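Local coordinates for putative cell surface protein (Streptococcus pyogenes, PDB 4OFQ) that probably acts as a cell-surface adhesin of the antigen I/II family, this fragment being its calcium-binding C-terminal region built of beta sandwiches, at residues S189-H194 with N335-N340; L234-F239 with T329-G334. All blocks are in the same frame, centred on the assembly; numbering follows the deposited sequence. Where two conformers were deposited one is given.

Interaction 1: residues S189-H194 with N335-N340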
loop_
_atom_site.group_PDB
_atom_site.type_symbol
_atom_site.label_atom_id
_atom_site.label_comp_id
_atom_site.label_asym_id
_atom_site.label_seq_id
_atom_site.Cartn_x
_atom_site.Cartn_y
_atom_site.Cartn_z
ATOM N N SER A 189 4.371 -2.408 -4.967
ATOM C CA SER A 189 4.255 -2.998 -6.287
ATOM C C SER A 189 4.081 -1.902 -7.329
ATOM O O SER A 189 3.324 -0.957 -7.117
ATOM C CB SER A 189 3.062 -3.951 -6.333
ATOM O OG SER A 189 3.365 -5.154 -5.663
ATOM N N GLU A 190 4.812 -2.004 -8.430
ATOM C CA GLU A 190 4.593 -1.083 -9.530
ATOM C C GLU A 190 3.511 -1.685 -10.401
ATOM O O GLU A 190 3.678 -2.776 -10.948
ATOM C CB GLU A 190 5.861 -0.854 -10.340
ATOM C CG GLU A 190 5.663 0.152 -11.463
ATOM C CD GLU A 190 6.933 0.416 -12.243
ATOM O OE1 GLU A 190 8.021 0.067 -11.738
ATOM O OE2 GLU A 190 6.841 0.969 -13.362
ATOM N N LEU A 191 2.401 -0.962 -10.517
ATOM C CA LEU A 191 1.241 -1.410 -11.271
ATOM C C LEU A 191 1.361 -0.968 -12.720
ATOM O O LEU A 191 1.517 0.219 -12.990
ATOM C CB LEU A 191 -0.031 -0.796 -10.676
ATOM C CG LEU A 191 -0.189 -0.944 -9.168
ATOM C CD1 LEU A 191 -1.469 -0.263 -8.693
ATOM C CD2 LEU A 191 -0.184 -2.419 -8.795
ATOM N N THR A 192 1.285 -1.921 -13.650
ATOM C CA THR A 192 1.231 -1.590 -15.077
ATOM C C THR A 192 0.262 -2.555 -15.765
ATOM O O THR A 192 0.117 -3.709 -15.352
ATOM C CB THR A 192 2.632 -1.650 -15.778
ATOM O OG1 THR A 192 3.069 -3.005 -15.878
ATOM C CG2 THR A 192 3.684 -0.845 -15.030
ATOM N N VAL A 193 -0.427 -2.075 -16.793
ATOM C CA VAL A 193 -1.226 -2.960 -17.639
ATOM C C VAL A 193 -0.975 -2.592 -19.095
ATOM O O VAL A 193 -0.498 -1.498 -19.388
ATOM C CB VAL A 193 -2.748 -2.882 -17.330
ATOM C CG1 VAL A 193 -3.043 -3.499 -15.945
ATOM C CG2 VAL A 193 -3.237 -1.448 -17.406
ATOM N N HIS A 194 -1.290 -3.507 -20.003
ATOM C CA HIS A 194 -1.013 -3.279 -21.413
ATOM C C HIS A 194 -2.216 -3.617 -22.278
ATOM O O HIS A 194 -2.994 -4.527 -21.968
ATOM C CB HIS A 194 0.212 -4.084 -21.857
ATOM C CG HIS A 194 1.458 -3.745 -21.100
ATOM N ND1 HIS A 194 1.805 -4.369 -19.922
ATOM C CD2 HIS A 194 2.429 -2.833 -21.345
ATOM C CE1 HIS A 194 2.941 -3.862 -19.476
ATOM N NE2 HIS A 194 3.341 -2.929 -20.322
ATOM N N ASN A 335 -7.238 0.915 -7.133
ATOM C CA ASN A 335 -6.141 1.595 -7.832
ATOM C C ASN A 335 -6.378 1.545 -9.330
ATOM O O ASN A 335 -6.449 0.465 -9.901
ATOM C CB ASN A 335 -4.794 0.924 -7.539
ATOM C CG ASN A 335 -4.422 0.973 -6.067
ATOM O OD1 ASN A 335 -3.842 1.955 -5.592
ATOM N ND2 ASN A 335 -4.746 -0.085 -5.343
ATOM N N PRO A 336 -6.518 2.709 -9.973
ATOM C CA PRO A 336 -6.674 2.690 -11.432
ATOM C C PRO A 336 -5.325 2.536 -12.114
ATOM O O PRO A 336 -4.376 3.242 -11.748
ATOM C CB PRO A 336 -7.263 4.070 -11.740
ATOM C CG PRO A 336 -6.801 4.940 -10.624
ATOM C CD PRO A 336 -6.697 4.055 -9.404
ATOM N N VAL A 337 -5.245 1.621 -13.080
ATOM C CA VAL A 337 -4.018 1.400 -13.829
ATOM C C VAL A 337 -4.380 1.601 -15.292
ATOM O O VAL A 337 -5.151 0.821 -15.865
ATOM C CB VAL A 337 -3.457 -0.031 -13.601
ATOM C CG1 VAL A 337 -1.996 -0.113 -14.042
ATOM C CG2 VAL A 337 -3.564 -0.417 -12.106
ATOM N N LYS A 338 -3.857 2.667 -15.891
ATOM C CA LYS A 338 -4.189 2.978 -17.278
ATOM C C LYS A 338 -3.223 2.317 -18.254
ATOM O O LYS A 338 -2.006 2.414 -18.097
ATOM C CB LYS A 338 -4.214 4.492 -17.497
ATOM C CG LYS A 338 -4.527 4.889 -18.930
ATOM C CD LYS A 338 -4.473 6.399 -19.110
ATOM C CE LYS A 338 -5.584 7.080 -18.334
ATOM N NZ LYS A 338 -5.550 8.557 -18.523
ATOM N N SER A 339 -3.763 1.653 -19.276
ATOM C CA SER A 339 -2.927 0.982 -20.259
ATOM C C SER A 339 -2.341 1.985 -21.245
ATOM O O SER A 339 -2.759 3.151 -21.304
ATOM C CB SER A 339 -3.765 -0.045 -21.045
ATOM O OG SER A 339 -4.662 0.613 -21.942
ATOM N N ASN A 340 -1.386 1.523 -22.046
ATOM C CA ASN A 340 -0.999 2.247 -23.245
ATOM C C ASN A 340 -2.210 2.365 -24.150
ATOM O O ASN A 340 -3.196 1.632 -23.992
ATOM C CB ASN A 340 0.077 1.478 -23.996
ATOM C CG ASN A 340 -0.359 0.057 -24.326
ATOM O OD1 ASN A 340 -0.412 -0.795 -23.442
ATOM N ND2 ASN A 340 -0.677 -0.200 -25.589
HETATM O O HOH W 1 0.124 0.912 -17.147
#
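V193 and V337 meet where two sheets of a beta sandwich close on each other. The chain at 189-194 enters strand 194-198 of one sheet, and 335-338 is a strand of the other. The segments run roughly the same way, 33° apart, and side chains rather than backbone bonds join them. The tight part is aliphatic. V193 CG2 lies 3.8 Å from V337 CG1 and also 3.3 Å from V337 O. V337 turns CG1 anti to its backbone N (chi1 -163°), which sets that methyl against L191 O and T192 CA. Its other methyl, CG2, meets L191 CB at 3.8 Å. In one of two conformers, L191 CD1 also comes near N335 CB. Y328 of strand 323-332 packs on V193 as well. The polar, looser side holds a water that accepts from V193 N at 3.1 Å and donates to K338 O at 2.8 Å, so it bridges the two backbones. At the open end, where H194 is exposed, N340 OD1 lies 3.3 Å from H194 CA while it accepts a hydrogen bond from K195 N. S339 CA points its hydrogen at V193 O, 3.6 Å from carbon to oxygen.

Interaction 2: residues L234-F239 with T329-G334; sequences LTEYKF and TLYVNG
K238 and Y331 form the hydrogen-bonded pair of an antiparallel ladder between strands 237-239 and 329-332, whose axes approach to 4.7 Å at 168°. K238 N bonds to Y331 O, and Y331 N returns the bond to K238 O at 2.8 Å. Y237 with V332 and F239 with L330 are the flanking non-hydrogen-bonded pairs. Their side chains share the apolar face of the sheet. With CG anti to the backbone N (chi1 -176°), L330 runs alongside F239 and sets CD1 over the centre of its ring, 3.8 Å from the centroid, a CH-pi contact. The same methyl lies over one face of the Y237 ring, near CE1. The Y237 hydroxyl is bonded to W224 O. On the other face, Y331 and E236 lie side by side, and Y331 CB is 3.6 Å from E236 OE1. K238 NZ and E236 OE2 make a long salt bridge, 4.0 Å, within 234-239.

Past the ladder, N333 and G334 form the two-residue turn of a beta hairpin to strand 335-338, with backbone angles that fit type I'. N333 N still bonds to E236 O. N333 OD1 takes two backbone N-H groups from one face of its amide: T235 N at 2.7 Å and E236 N at 3.1 Å. T235 OG1 adds a weak third bond. E236 OE1 receives G334 N at 2.7 Å, nearly along the carboxylate C-O axis, although the N-H is bent to 130°. The G334 N-H would probably help hold the carboxylate charge, while the two N-H groups on N333 OD1 would polarise its amide.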
loop_
_atom_site.group_PDB
_atom_site.type_symbol
_atom_site.label_atom_id
_atom_site.label_comp_id
_atom_site.label_asym_id
_atom_site.label_seq_id
_atom_site.Cartn_x
_atom_site.Cartn_y
_atom_site.Cartn_z
ATOM N N LEU A 234 -7.919 -9.551 -2.074
ATOM C CA LEU A 234 -8.495 -8.896 -3.247
ATOM C C LEU A 234 -9.969 -8.517 -3.065
ATOM O O LEU A 234 -10.778 -9.355 -2.690
ATOM C CB LEU A 234 -8.335 -9.791 -4.473
ATOM C CG LEU A 234 -6.891 -9.941 -4.964
ATOM C CD1 LEU A 234 -6.763 -11.004 -6.063
ATOM C CD2 LEU A 234 -6.378 -8.587 -5.445
ATOM N N THR A 235 -10.315 -7.253 -3.326
ATOM C CA THR A 235 -11.718 -6.826 -3.257
ATOM C C THR A 235 -12.257 -6.278 -4.588
ATOM O O THR A 235 -13.474 -6.168 -4.784
ATOM C CB THR A 235 -11.973 -5.820 -2.117
ATOM O OG1 THR A 235 -11.081 -4.709 -2.235
ATOM C CG2 THR A 235 -11.756 -6.481 -0.769
ATOM N N GLU A 236 -11.351 -5.931 -5.495
ATOM C CA GLU A 236 -11.741 -5.425 -6.820
ATOM C C GLU A 236 -10.689 -5.765 -7.867
ATOM O O GLU A 236 -9.491 -5.636 -7.607
ATOM C CB GLU A 236 -11.925 -3.910 -6.783
ATOM C CG GLU A 236 -12.206 -3.277 -8.161
ATOM C CD GLU A 236 -12.365 -1.772 -8.099
ATOM O OE1 GLU A 236 -11.490 -1.098 -7.514
ATOM O OE2 GLU A 236 -13.376 -1.259 -8.634
ATOM N N TYR A 237 -11.151 -6.187 -9.044
ATOM C CA TYR A 237 -10.291 -6.460 -10.204
ATOM C C TYR A 237 -11.242 -6.314 -11.390
ATOM O O TYR A 237 -12.002 -7.233 -11.733
ATOM C CB TYR A 237 -9.688 -7.868 -10.142
ATOM C CG TYR A 237 -8.505 -8.131 -11.083
ATOM C CD1 TYR A 237 -8.703 -8.469 -12.431
ATOM C CD2 TYR A 237 -7.203 -8.085 -10.612
ATOM C CE1 TYR A 237 -7.615 -8.726 -13.293
ATOM C CE2 TYR A 237 -6.114 -8.334 -11.455
ATOM C CZ TYR A 237 -6.322 -8.654 -12.789
ATOM O OH TYR A 237 -5.221 -8.918 -13.590
ATOM N N LYS A 238 -11.226 -5.129 -11.984
ATOM C CA LYS A 238 -12.233 -4.735 -12.963
ATOM C C LYS A 238 -11.590 -4.060 -14.164
ATOM O O LYS A 238 -10.763 -3.156 -14.003
ATOM C CB LYS A 238 -13.229 -3.776 -12.299
ATOM C CG LYS A 238 -14.332 -3.272 -13.230
ATOM C CD LYS A 238 -15.408 -2.525 -12.456
ATOM C CE LYS A 238 -14.935 -1.174 -11.974
ATOM N NZ LYS A 238 -16.090 -0.405 -11.395
ATOM N N PHE A 239 -11.977 -4.500 -15.362
ATOM C CA PHE A 239 -11.504 -3.897 -16.599
ATOM C C PHE A 239 -12.542 -2.877 -17.034
ATOM O O PHE A 239 -13.735 -3.186 -17.079
ATOM C CB PHE A 239 -11.394 -4.947 -17.709
ATOM C CG PHE A 239 -10.443 -6.078 -17.423
ATOM C CD1 PHE A 239 -10.806 -7.113 -16.574
ATOM C CD2 PHE A 239 -9.212 -6.146 -18.064
ATOM C CE1 PHE A 239 -9.949 -8.177 -16.333
ATOM C CE2 PHE A 239 -8.354 -7.208 -17.835
ATOM C CZ PHE A 239 -8.728 -8.232 -16.958
ATOM N N THR A 329 -8.563 0.759 -18.589
ATOM C CA THR A 329 -8.108 1.006 -17.237
ATOM C C THR A 329 -8.497 -0.188 -16.397
ATOM O O THR A 329 -9.650 -0.624 -16.427
ATOM C CB THR A 329 -8.747 2.276 -16.634
ATOM O OG1 THR A 329 -8.314 3.429 -17.366
ATOM C CG2 THR A 329 -8.307 2.438 -15.181
ATOM N N LEU A 330 -7.530 -0.729 -15.664
ATOM C CA LEU A 330 -7.802 -1.812 -14.737
ATOM C C LEU A 330 -7.901 -1.190 -13.349
ATOM O O LEU A 330 -7.124 -0.305 -13.003
ATOM C CB LEU A 330 -6.656 -2.829 -14.770
ATOM C CG LEU A 330 -6.857 -4.074 -13.915
ATOM C CD1 LEU A 330 -7.990 -4.954 -14.492
ATOM C CD2 LEU A 330 -5.542 -4.860 -13.766
ATOM N N TYR A 331 -8.865 -1.637 -12.563
ATOM C CA TYR A 331 -8.981 -1.186 -11.178
ATOM C C TYR A 331 -8.650 -2.377 -10.303
ATOM O O TYR A 331 -9.342 -3.382 -10.351
ATOM C CB TYR A 331 -10.393 -0.676 -10.893
ATOM C CG TYR A 331 -10.675 0.652 -11.560
ATOM C CD1 TYR A 331 -11.140 0.707 -12.866
ATOM C CD2 TYR A 331 -10.448 1.856 -10.891
ATOM C CE1 TYR A 331 -11.388 1.921 -13.490
ATOM C CE2 TYR A 331 -10.689 3.065 -11.506
ATOM C CZ TYR A 331 -11.163 3.093 -12.802
ATOM O OH TYR A 331 -11.398 4.293 -13.425
ATOM N N VAL A 332 -7.557 -2.289 -9.549
ATOM C CA VAL A 332 -7.200 -3.360 -8.620
ATOM C C VAL A 332 -7.290 -2.800 -7.212
ATOM O O VAL A 332 -6.498 -1.924 -6.856
ATOM C CB VAL A 332 -5.751 -3.841 -8.842
ATOM C CG1 VAL A 332 -5.421 -4.988 -7.883
ATOM C CG2 VAL A 332 -5.558 -4.278 -10.281
ATOM N N ASN A 333 -8.245 -3.292 -6.417
ATOM C CA ASN A 333 -8.476 -2.745 -5.083
ATOM C C ASN A 333 -8.523 -1.208 -5.085
ATOM O O ASN A 333 -7.877 -0.548 -4.284
ATOM C CB ASN A 333 -7.446 -3.280 -4.068
ATOM C CG ASN A 333 -7.708 -4.735 -3.674
ATOM O OD1 ASN A 333 -8.530 -5.413 -4.280
ATOM N ND2 ASN A 333 -7.015 -5.210 -2.647
ATOM N N GLY A 334 -9.271 -0.647 -6.027
ATOM C CA GLY A 334 -9.445 0.789 -6.084
ATOM C C GLY A 334 -8.333 1.580 -6.758
ATOM O O GLY A 334 -8.476 2.793 -6.933
#

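In the fold
Both interactions use the same sheet, through its neighbouring strands 323-332 and 335-338, and their centres lie 10 Å apart. Interaction 2 is made within that sheet, so backbone hydrogen bonds carry the ladder and side-chain oxygens take over at its end. Interaction 1 runs between sheets and relies on aliphatic packing and a bridging water. Each is partly buried, with an apolar interior and a polar margin. They join directly: V337 N probably bonds to L330 O at 2.7 Å, and V193 CG1 packs on L330 CD2 at 3.6 Å. L330 therefore serves both contacts. On the more exposed face, P336 CB touches Y331 CE2 at 3.6 Å.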